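Local coordinates for Serine/threonine-protein kinase Tel1 (Chaetomium thermophilum, PDB 6SKY), which probably phosphorylates serine and threonine residues followed by glutamine, using ATP, as an apical kinase of the DNA damage checkpoint, at residues Lys2041-Gln2044 and Ser2045-Gln2048; Leu2138-Trp2141 and Ser2142-His2145; Asp2190-Pro2193 and Ser2194-Leu2198. All coordinates share one frame; numbering follows the deposited sequence.

Contact 1. Residues Lys2041-Gln2044 and Ser2045-Gln2048; sequences KAYQ and SMYQ
Gln-2044 and Gln-2048, one turn apart at the C-terminal end of helix 2035-2047, lay their side chains slantwise over one another. CG of Gln-2044 lies 3.9 Å from OE1 of Gln-2048, and the two amide planes are turned 29° apart. Gln-2044 swings CG away from its own backbone N (chi1 177°) and runs on extended, which carries its amide off the helix; there NE2 donates to the carbonyl oxygens of Trp-2024 and Leu-2026. The flexible, neutral glutamine side chain suits this job, since one NH2 group can serve two backbone acceptors of the preceding loop.

On the buried side, Tyr-2043 and Met-2046 stand next to each other. SD of Met-2046 approaches the tyrosine ring edge-on, 4.4 Å from CD1 of Tyr-2043, a loose apolar contact. Both side chains pack on Leu-2093 of helix 2077-2097 and reach helix 2124-2143, where the Tyr-2043 hydroxyl is hydrogen-bonded to Thr-2137. A long unbranched methionine can thread between helices of this alpha-solenoid, while tyrosine brings a hydroxyl that finds Thr-2137. The small Ser-2045 touches Met-2058 of helix 2052-2070.

The backbone bonds are those of an alpha-helix, as from Ser-2045 N to Lys-2041 O (2.9 Å). The last joins Gln-2048 N to Gln-2044 O at 2.8 Å, although Gln-2048 has already left helical angles. The carbonyl of Gln-2044 also takes a weak bond from Tyr-2047 N. Together, the Gln-2048 bond and the two NE2 bonds imply a final turn tied by its backbone and fastened by the Gln-2044 amide to the loop before the helix.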
loop_
_atom_site.group_PDB
_atom_site.type_symbol
_atom_site.label_atom_id
_atom_site.label_comp_id
_atom_site.label_asym_id
_atom_site.label_seq_id
_atom_site.Cartn_x
_atom_site.Cartn_y
_atom_site.Cartn_z
ATOM N N LYS A 2041 13.313 -27.658 -26.053
ATOM C CA LYS A 2041 13.812 -28.846 -26.730
ATOM C C LYS A 2041 15.063 -29.371 -26.060
ATOM O O LYS A 2041 15.235 -30.585 -25.931
ATOM C CB LYS A 2041 14.076 -28.552 -28.198
ATOM C CG LYS A 2041 12.825 -28.287 -28.981
ATOM C CD LYS A 2041 12.978 -28.711 -30.411
ATOM C CE LYS A 2041 13.942 -27.828 -31.147
ATOM N NZ LYS A 2041 13.286 -26.586 -31.606
ATOM N N ALA A 2042 15.936 -28.478 -25.599
ATOM C CA ALA A 2042 17.110 -28.938 -24.859
ATOM C C ALA A 2042 16.718 -29.684 -23.585
ATOM O O ALA A 2042 17.236 -30.772 -23.306
ATOM C CB ALA A 2042 18.019 -27.762 -24.533
ATOM N N TYR A 2043 15.796 -29.127 -22.798
ATOM C CA TYR A 2043 15.439 -29.803 -21.548
ATOM C C TYR A 2043 14.642 -31.078 -21.789
ATOM O O TYR A 2043 14.784 -32.049 -21.038
ATOM C CB TYR A 2043 14.657 -28.872 -20.626
ATOM C CG TYR A 2043 15.509 -27.793 -20.043
ATOM C CD1 TYR A 2043 16.588 -28.098 -19.251
ATOM C CD2 TYR A 2043 15.242 -26.469 -20.296
ATOM C CE1 TYR A 2043 17.372 -27.116 -18.735
ATOM C CE2 TYR A 2043 16.019 -25.486 -19.777
ATOM C CZ TYR A 2043 17.081 -25.810 -19.004
ATOM O OH TYR A 2043 17.857 -24.812 -18.488
ATOM N N GLN A 2044 13.797 -31.092 -22.813
ATOM C CA GLN A 2044 13.077 -32.303 -23.177
ATOM C C GLN A 2044 14.042 -33.409 -23.568
ATOM O O GLN A 2044 13.933 -34.542 -23.091
ATOM C CB GLN A 2044 12.117 -31.997 -24.315
ATOM C CG GLN A 2044 11.365 -33.178 -24.820
ATOM C CD GLN A 2044 10.400 -32.803 -25.897
ATOM O OE1 GLN A 2044 10.765 -32.177 -26.878
ATOM N NE2 GLN A 2044 9.153 -33.179 -25.721
ATOM N N SER A 2045 15.000 -33.100 -24.438
ATOM C CA SER A 2045 16.026 -34.074 -24.768
ATOM C C SER A 2045 16.760 -34.543 -23.529
ATOM O O SER A 2045 17.166 -35.702 -23.448
ATOM C CB SER A 2045 17.011 -33.481 -25.755
ATOM O OG SER A 2045 18.202 -34.231 -25.743
ATOM N N MET A 2046 16.966 -33.654 -22.562
ATOM C CA MET A 2046 17.585 -34.073 -21.309
ATOM C C MET A 2046 16.703 -35.056 -20.556
ATOM O O MET A 2046 17.209 -35.923 -19.839
ATOM C CB MET A 2046 17.881 -32.853 -20.447
ATOM C CG MET A 2046 18.767 -33.118 -19.271
ATOM S SD MET A 2046 18.978 -31.637 -18.292
ATOM C CE MET A 2046 20.067 -32.253 -17.024
ATOM N N TYR A 2047 15.390 -34.943 -20.709
ATOM C CA TYR A 2047 14.474 -35.866 -20.050
ATOM C C TYR A 2047 14.415 -37.207 -20.772
ATOM O O TYR A 2047 14.463 -38.264 -20.136
ATOM C CB TYR A 2047 13.088 -35.233 -19.976
ATOM C CG TYR A 2047 12.033 -36.078 -19.321
ATOM C CD1 TYR A 2047 12.067 -36.326 -17.962
ATOM C CD2 TYR A 2047 10.984 -36.600 -20.054
ATOM C CE1 TYR A 2047 11.105 -37.085 -17.362
ATOM C CE2 TYR A 2047 10.017 -37.358 -19.461
ATOM C CZ TYR A 2047 10.083 -37.599 -18.115
ATOM O OH TYR A 2047 9.114 -38.358 -17.515
ATOM N N GLN A 2048 14.305 -37.178 -22.099
ATOM C CA GLN A 2048 14.142 -38.379 -22.917
ATOM C C GLN A 2048 15.474 -38.797 -23.535
ATOM O O GLN A 2048 15.663 -38.749 -24.747
ATOM C CB GLN A 2048 13.111 -38.131 -24.006
ATOM C CG GLN A 2048 11.885 -37.418 -23.540
ATOM C CD GLN A 2048 10.986 -37.038 -24.680
ATOM O OE1 GLN A 2048 11.431 -36.919 -25.816
ATOM N NE2 GLN A 2048 9.710 -36.846 -24.388
#

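Contact 2. Residues Leu2138-Trp2141 and Ser2142-His2145; sequences LSMW and SQRH
From Ser-2142 to Arg-2144 each backbone N-H reaches four residues back, to Leu-2138 O, Ser-2139 O and Met-2140 O, the first of these bonds measuring 3.0 Å between Ser-2142 N and Leu-2138 O. Arg-2144 still donates to Met-2140 O at 3.1 Å, yet its own angles are no longer helical; the same oxygen takes a second, weak bond from Gln-2143 N. Met-2140 and Arg-2144 run alongside each other in the same direction, with CE of the methionine 4.0 Å from CG of the arginine. Bends at chi2 (-68°) and chi3 (-54°) turn the methionine tip toward the following turn, where the aliphatic part of the arginine offers it an apolar flank. CG of Arg-2144 also sits against the Met-2140 carbonyl oxygen, 3.3 Å away.

This is the C-terminal end of helix 2124-2143, one of the packed helices of the FAT alpha-solenoid. Met-2140 and the broad Trp-2141 pack toward Met-2046 of helix 2035-2047, whereas the small Ser-2142 fits closely beside helix 2154-2174 and hydrogen-bonds Arg-2158 through OG.

Gln-2143 slants across Met-2140, its OE1 4.1 Å from SD of that residue. Its chi1 of -68° sets CG beside the backbone N, 3.3 Å from Ser-2139 O. The Ser-2139 hydroxyl has its main partner in Glu-2022, with a second bond to the Thr-2136 carbonyl.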
loop_
_atom_site.group_PDB
_atom_site.type_symbol
_atom_site.label_atom_id
_atom_site.label_comp_id
_atom_site.label_asym_id
_atom_site.label_seq_id
_atom_site.Cartn_x
_atom_site.Cartn_y
_atom_site.Cartn_z
ATOM N N LEU A 2138 18.936 -27.131 -12.724
ATOM C CA LEU A 2138 19.385 -27.794 -11.506
ATOM C C LEU A 2138 18.423 -28.893 -11.074
ATOM O O LEU A 2138 18.857 -29.967 -10.640
ATOM C CB LEU A 2138 19.583 -26.771 -10.394
ATOM C CG LEU A 2138 20.819 -25.886 -10.527
ATOM C CD1 LEU A 2138 20.890 -24.911 -9.395
ATOM C CD2 LEU A 2138 22.062 -26.723 -10.570
ATOM N N SER A 2139 17.118 -28.673 -11.224
ATOM C CA SER A 2139 16.179 -29.720 -10.831
ATOM C C SER A 2139 16.245 -30.913 -11.774
ATOM O O SER A 2139 16.252 -32.065 -11.323
ATOM C CB SER A 2139 14.764 -29.168 -10.768
ATOM O OG SER A 2139 14.186 -29.117 -12.047
ATOM N N MET A 2140 16.307 -30.665 -13.086
ATOM C CA MET A 2140 16.423 -31.765 -14.037
ATOM C C MET A 2140 17.689 -32.570 -13.805
ATOM O O MET A 2140 17.672 -33.798 -13.888
ATOM C CB MET A 2140 16.396 -31.236 -15.463
ATOM C CG MET A 2140 15.037 -30.830 -15.947
ATOM S SD MET A 2140 13.946 -32.232 -16.147
ATOM C CE MET A 2140 14.948 -33.245 -17.204
ATOM N N TRP A 2141 18.802 -31.900 -13.525
ATOM C CA TRP A 2141 20.037 -32.622 -13.259
ATOM C C TRP A 2141 19.931 -33.444 -11.989
ATOM O O TRP A 2141 20.494 -34.536 -11.903
ATOM C CB TRP A 2141 21.189 -31.637 -13.163
ATOM C CG TRP A 2141 22.526 -32.246 -13.232
ATOM C CD1 TRP A 2141 23.055 -32.931 -14.272
ATOM C CD2 TRP A 2141 23.538 -32.186 -12.234
ATOM N NE1 TRP A 2141 24.330 -33.320 -13.981
ATOM C CE2 TRP A 2141 24.650 -32.870 -12.731
ATOM C CE3 TRP A 2141 23.607 -31.625 -10.961
ATOM C CZ2 TRP A 2141 25.813 -33.014 -12.002
ATOM C CZ3 TRP A 2141 24.761 -31.766 -10.245
ATOM C CH2 TRP A 2141 25.849 -32.454 -10.762
ATOM N N SER A 2142 19.222 -32.936 -10.985
ATOM C CA SER A 2142 19.055 -33.713 -9.765
ATOM C C SER A 2142 18.160 -34.925 -9.977
ATOM O O SER A 2142 18.290 -35.916 -9.256
ATOM C CB SER A 2142 18.492 -32.834 -8.661
ATOM O OG SER A 2142 18.089 -33.620 -7.566
ATOM N N GLN A 2143 17.246 -34.870 -10.946
ATOM C CA GLN A 2143 16.332 -35.989 -11.156
ATOM C C GLN A 2143 16.944 -37.097 -12.003
ATOM O O GLN A 2143 16.694 -38.278 -11.751
ATOM C CB GLN A 2143 15.050 -35.503 -11.818
ATOM C CG GLN A 2143 14.199 -34.631 -10.947
ATOM C CD GLN A 2143 13.014 -34.089 -11.687
ATOM O OE1 GLN A 2143 12.802 -34.405 -12.853
ATOM N NE2 GLN A 2143 12.232 -33.259 -11.019
ATOM N N ARG A 2144 17.723 -36.741 -13.020
ATOM C CA ARG A 2144 18.201 -37.684 -14.031
ATOM C C ARG A 2144 19.500 -38.319 -13.568
ATOM O O ARG A 2144 20.584 -37.791 -13.785
ATOM C CB ARG A 2144 18.378 -36.969 -15.359
ATOM C CG ARG A 2144 17.107 -36.349 -15.854
ATOM C CD ARG A 2144 16.143 -37.433 -16.157
ATOM N NE ARG A 2144 16.842 -38.451 -16.919
ATOM C CZ ARG A 2144 16.363 -39.654 -17.188
ATOM N NH1 ARG A 2144 15.164 -40.007 -16.752
ATOM N NH2 ARG A 2144 17.094 -40.499 -17.892
ATOM N N HIS A 2145 19.389 -39.494 -12.952
ATOM C CA HIS A 2145 20.534 -40.105 -12.293
ATOM C C HIS A 2145 21.534 -40.708 -13.264
ATOM O O HIS A 2145 22.704 -40.855 -12.908
ATOM C CB HIS A 2145 20.068 -41.183 -11.323
ATOM C CG HIS A 2145 19.167 -40.673 -10.248
ATOM N ND1 HIS A 2145 19.638 -40.211 -9.041
ATOM C CD2 HIS A 2145 17.822 -40.553 -10.197
ATOM C CE1 HIS A 2145 18.621 -39.823 -8.294
ATOM N NE2 HIS A 2145 17.508 -40.023 -8.972
#

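Contact 3. Residues Asp2190-Pro2193 and Ser2194-Leu2198; sequences DLIP and SCESL
Ser-2194 reaches back to Leu-2191: its OG makes a weak hydrogen bond, 3.4 Å long, to the Leu-2191 carbonyl oxygen. A chi1 of 54° sets OG between its own backbone N and carbonyl carbon, where it can face that oxygen, but the hydroxyl's stronger partner is Arg-2158 of helix 2154-2174. A small hydroxyl can meet both Arg-2158 and, weakly, the Leu-2191 carbonyl. The contact is a short helical turn after helix 2178-2189 in the FAT region, lying on helix 2154-2174.

Cys-2195 is buried, and its compact side chain also touches Arg-2158 and Ile-2162. SG lies 4.3 Å from CB of Leu-2191, and 3.0 Å from the Leu-2191 carbonyl oxygen. Its backbone N bonds to Ile-2192 O at 3.1 Å, approaching from well above the carbonyl plane, 72° out of it.

Glu-2196 donates to the same oxygen, with N 3.1 Å from Ile-2192 O and a C=O...N angle of 161°. Its side chain, stretched out past CG, runs obliquely over Ile-2192, so that OE2 lies 3.4 Å from CG2 of the isoleucine. The carboxylate belongs to an exposed residue, whereas its methylenes cover the turn; CG is 3.3 Å from Ile-2192 O. A weaker bond links Glu-2196 N to the carbonyl of Pro-2193, whose ring nitrogen has no N-H to give.

The chemistry implies a short, irregularly bonded turn, held by one shared acceptor, Ile-2192 O, and by the Ser-2194 link to Arg-2158.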
loop_
_atom_site.group_PDB
_atom_site.type_symbol
_atom_site.label_atom_id
_atom_site.label_comp_id
_atom_site.label_asym_id
_atom_site.label_seq_id
_atom_site.Cartn_x
_atom_site.Cartn_y
_atom_site.Cartn_z
ATOM N N ASP A 2190 8.834 -27.844 -0.554
ATOM C CA ASP A 2190 8.412 -29.152 -1.044
ATOM C C ASP A 2190 9.558 -30.144 -1.200
ATOM O O ASP A 2190 9.298 -31.326 -1.428
ATOM C CB ASP A 2190 7.686 -29.005 -2.370
ATOM C CG ASP A 2190 6.322 -28.416 -2.201
ATOM O OD1 ASP A 2190 6.061 -27.842 -1.130
ATOM O OD2 ASP A 2190 5.501 -28.532 -3.128
ATOM N N LEU A 2191 10.802 -29.709 -1.077
ATOM C CA LEU A 2191 11.949 -30.585 -1.238
ATOM C C LEU A 2191 12.426 -31.195 0.066
ATOM O O LEU A 2191 13.342 -32.016 0.038
ATOM C CB LEU A 2191 13.112 -29.818 -1.867
ATOM C CG LEU A 2191 13.384 -29.962 -3.356
ATOM C CD1 LEU A 2191 12.106 -30.003 -4.139
ATOM C CD2 LEU A 2191 14.228 -28.808 -3.806
ATOM N N ILE A 2192 11.850 -30.818 1.199
ATOM C CA ILE A 2192 12.356 -31.251 2.498
ATOM C C ILE A 2192 12.081 -32.733 2.744
ATOM O O ILE A 2192 12.977 -33.434 3.232
ATOM C CB ILE A 2192 11.790 -30.376 3.624
ATOM C CG1 ILE A 2192 12.590 -29.085 3.726
ATOM C CG2 ILE A 2192 11.818 -31.099 4.942
ATOM C CD1 ILE A 2192 12.085 -28.149 4.776
ATOM N N PRO A 2193 10.888 -33.267 2.441
ATOM C CA PRO A 2193 10.701 -34.720 2.586
ATOM C C PRO A 2193 11.717 -35.553 1.823
ATOM O O PRO A 2193 12.303 -36.482 2.387
ATOM C CB PRO A 2193 9.282 -34.923 2.054
ATOM C CG PRO A 2193 8.607 -33.673 2.348
ATOM C CD PRO A 2193 9.610 -32.604 2.128
ATOM N N SER A 2194 11.943 -35.245 0.552
ATOM C CA SER A 2194 12.895 -35.983 -0.262
ATOM C C SER A 2194 14.332 -35.555 -0.030
ATOM O O SER A 2194 15.219 -36.011 -0.752
ATOM C CB SER A 2194 12.545 -35.830 -1.738
ATOM O OG SER A 2194 12.450 -34.465 -2.092
ATOM N N CYS A 2195 14.584 -34.677 0.936
ATOM C CA CYS A 2195 15.941 -34.363 1.359
ATOM C C CYS A 2195 16.331 -35.071 2.640
ATOM O O CYS A 2195 17.518 -35.306 2.866
ATOM C CB CYS A 2195 16.109 -32.857 1.562
ATOM S SG CYS A 2195 16.348 -31.899 0.061
ATOM N N GLU A 2196 15.360 -35.408 3.485
ATOM C CA GLU A 2196 15.637 -36.121 4.722
ATOM C C GLU A 2196 15.847 -37.608 4.497
ATOM O O GLU A 2196 16.372 -38.287 5.383
ATOM C CB GLU A 2196 14.498 -35.905 5.713
ATOM C CG GLU A 2196 14.290 -34.450 6.089
ATOM C CD GLU A 2196 12.986 -34.207 6.819
ATOM O OE1 GLU A 2196 12.107 -35.093 6.783
ATOM O OE2 GLU A 2196 12.838 -33.128 7.428
ATOM N N SER A 2197 15.446 -38.128 3.343
ATOM C CA SER A 2197 15.702 -39.516 3.001
ATOM C C SER A 2197 17.044 -39.710 2.314
ATOM O O SER A 2197 17.537 -40.840 2.261
ATOM C CB SER A 2197 14.587 -40.049 2.103
ATOM O OG SER A 2197 14.536 -39.335 0.884
ATOM N N LEU A 2198 17.631 -38.646 1.777
ATOM C CA LEU A 2198 18.976 -38.684 1.227
ATOM C C LEU A 2198 20.041 -38.420 2.279
ATOM O O LEU A 2198 21.231 -38.503 1.967
ATOM C CB LEU A 2198 19.118 -37.666 0.097
ATOM C CG LEU A 2198 18.323 -37.932 -1.173
ATOM C CD1 LEU A 2198 18.209 -36.674 -1.999
ATOM C CD2 LEU A 2198 18.997 -39.016 -1.963
#

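In the fold
The three contacts follow one another along the chain, all within the FAT region and on one side of the chain's centre. Contacts 1 and 2 have centres 12 Å apart and touch directly: CE of Met-2046 comes 3.7 Å from N of Trp-2141, and its SD 3.9 Å from CB of Met-2140, so the two helix ends pack against each other through Met-2046. Contact 3 lies about 14 Å from contact 2, centre to centre, and does not touch it; Arg-2158 of helix 2154-2174 bridges them, bonding Ser-2142 and Ser-2194. Asp-2190 also packs on His-1966 of the second subunit. All three lie away from the nucleotide pocket and its magnesium site.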